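Local coordinates for DUF411 domain-containing protein (Pseudomonas aeruginosa, PDB 6WIS) that binds a cysteine-bridged cluster of four copper ions and is associated with bacterial copper resistance, at residues Met51-His55 with Val64-Val68. Residue numbers count along the deposited sequence, not the author numbering.
Sequences MGSCH and VEGHV. With CU (copper (II) ion), chain C; CU (copper (II) ion), chain D.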
loop_
_atom_site.group_PDB
_atom_site.type_symbol
_atom_site.label_atom_id
_atom_site.label_comp_id
_atom_site.label_asym_id
_atom_site.label_seq_id
_atom_site.Cartn_x
_atom_site.Cartn_y
_atom_site.Cartn_z
HETATM N N MSE A 51 -5.361 -9.852 3.865
HETATM C CA MSE A 51 -4.372 -9.141 3.039
HETATM C C MSE A 51 -4.193 -7.751 3.639
HETATM O O MSE A 51 -3.535 -6.960 3.030
HETATM C CB MSE A 51 -4.857 -9.062 1.598
HETATM C CG MSE A 51 -3.977 -9.826 0.658
HETATM SE SE MSE A 51 -4.594 -9.815 -1.170
HETATM C CE MSE A 51 -4.574 -11.672 -1.720
ATOM N N GLY A 52 -4.784 -7.518 4.809
ATOM C CA GLY A 52 -4.699 -6.218 5.440
ATOM C C GLY A 52 -3.313 -5.914 5.977
ATOM O O GLY A 52 -2.476 -6.784 6.216
ATOM N N SER A 53 -3.074 -4.628 6.195
ATOM C CA SER A 53 -1.794 -4.163 6.692
ATOM C C SER A 53 -2.107 -3.034 7.658
ATOM O O SER A 53 -3.233 -2.926 8.159
ATOM C CB SER A 53 -0.885 -3.774 5.511
ATOM O OG SER A 53 0.429 -3.458 5.924
ATOM N N CYS A 54 -1.116 -2.173 7.912
ATOM C CA CYS A 54 -1.218 -1.106 8.909
ATOM C C CYS A 54 -1.763 0.211 8.347
ATOM O O CYS A 54 -2.046 1.144 9.118
ATOM C CB CYS A 54 0.176 -0.871 9.506
ATOM S SG CYS A 54 1.418 -0.758 8.160
ATOM N N HIS A 55 -1.873 0.339 7.028
ATOM C CA HIS A 55 -2.425 1.558 6.446
ATOM C C HIS A 55 -3.038 1.214 5.092
ATOM O O HIS A 55 -2.716 0.187 4.499
ATOM C CB HIS A 55 -1.347 2.644 6.285
ATOM C CG HIS A 55 -0.269 2.284 5.301
ATOM N ND1 HIS A 55 1.015 1.952 5.682
ATOM C CD2 HIS A 55 -0.291 2.190 3.946
ATOM C CE1 HIS A 55 1.740 1.673 4.611
ATOM N NE2 HIS A 55 0.966 1.789 3.544
ATOM N N VAL A 64 -4.107 0.817 -2.094
ATOM C CA VAL A 64 -2.686 0.515 -1.923
ATOM C C VAL A 64 -2.577 0.082 -0.469
ATOM O O VAL A 64 -2.646 0.918 0.433
ATOM C CB VAL A 64 -1.786 1.725 -2.207
ATOM C CG1 VAL A 64 -0.308 1.380 -1.940
ATOM C CG2 VAL A 64 -1.990 2.249 -3.685
ATOM N N GLU A 65 -2.496 -1.220 -0.229
ATOM C CA GLU A 65 -2.564 -1.766 1.119
ATOM C C GLU A 65 -1.149 -2.046 1.604
ATOM O O GLU A 65 -0.438 -2.864 1.015
ATOM C CB GLU A 65 -3.412 -3.040 1.148
ATOM C CG GLU A 65 -3.610 -3.627 2.543
ATOM C CD GLU A 65 -4.488 -2.749 3.435
ATOM O OE1 GLU A 65 -5.113 -1.823 2.880
ATOM O OE2 GLU A 65 -4.559 -2.980 4.681
ATOM N N GLY A 66 -0.735 -1.359 2.650
ATOM C CA GLY A 66 0.571 -1.657 3.205
ATOM C C GLY A 66 1.749 -1.004 2.485
ATOM O O GLY A 66 1.634 -0.025 1.726
ATOM N N HIS A 67 2.922 -1.560 2.767
ATOM C CA HIS A 67 4.195 -0.944 2.391
ATOM C C HIS A 67 4.583 -1.277 0.943
ATOM O O HIS A 67 5.625 -1.867 0.664
ATOM C CB HIS A 67 5.255 -1.371 3.400
ATOM C CG HIS A 67 5.052 -0.758 4.755
ATOM N ND1 HIS A 67 5.654 0.424 5.132
ATOM C CD2 HIS A 67 4.265 -1.123 5.792
ATOM C CE1 HIS A 67 5.256 0.756 6.346
ATOM N NE2 HIS A 67 4.409 -0.162 6.772
ATOM N N VAL A 68 3.716 -0.864 0.015
ATOM C CA VAL A 68 3.970 -1.050 -1.426
ATOM C C VAL A 68 5.030 -0.055 -1.888
ATOM O O VAL A 68 4.890 1.154 -1.628
ATOM C CB VAL A 68 2.682 -0.857 -2.229
ATOM C CG1 VAL A 68 2.966 -1.105 -3.725
ATOM C CG2 VAL A 68 1.525 -1.781 -1.723
HETATM CU CU CU C . 1.259 1.465 7.802
HETATM CU CU CU D . 3.526 -0.024 8.681
#
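Cys54 SG joins the two copper ions of this contact, at 2.3 Å from CU of chain C and 2.3 Å from CU of chain D. Each segment adds one histidine: His55 ND1 lies 2.2 Å from CU of chain C, and His67 NE2 2.1 Å from CU of chain D. Cys16 and Cys15, respectively, supply the third ligands. Both imidazoles are also held by their second nitrogens. His55 NE2 donates a weak hydrogen bond to Gly66 O (2.7 Å, 130°), which also accepts a weak one from Val68 N (2.8 Å), while His67 ND1 is hydrogen-bonded to Pro95 O. The edge of the His55 ring meets the face of the His67 ring, centroids 4.9 Å apart, and Gly66 CA makes a CH-pi contact 3.9 Å from the His55 ring centroid. Gly66 N donates to His55 O (3.1 Å), so this glycine engages His55 through both its amide and its carbonyl. A CB on Gly66 would clash with Ser53 OG, a hydroxyl hydrogen-bonded to Gly89 O, and at these backbone angles would also jam against Glu65 O. Farther from the copper ions, Glu65 OE2 accepts from Ser53 N (2.7 Å) and forms a salt bridge with Lys42; OE1 is satisfied by Thr56 OG1. Met51 O, 3.4 Å from Glu65 CG, is buried without a polar partner. His67 centres the inverse gamma turn spanned by the Val68 N bond, while His55 begins strand 55-59. Loop and hairpin ends thus present one bridging thiolate and two histidines, forming part of CopG's tetranuclear, cysteine-bridged copper site.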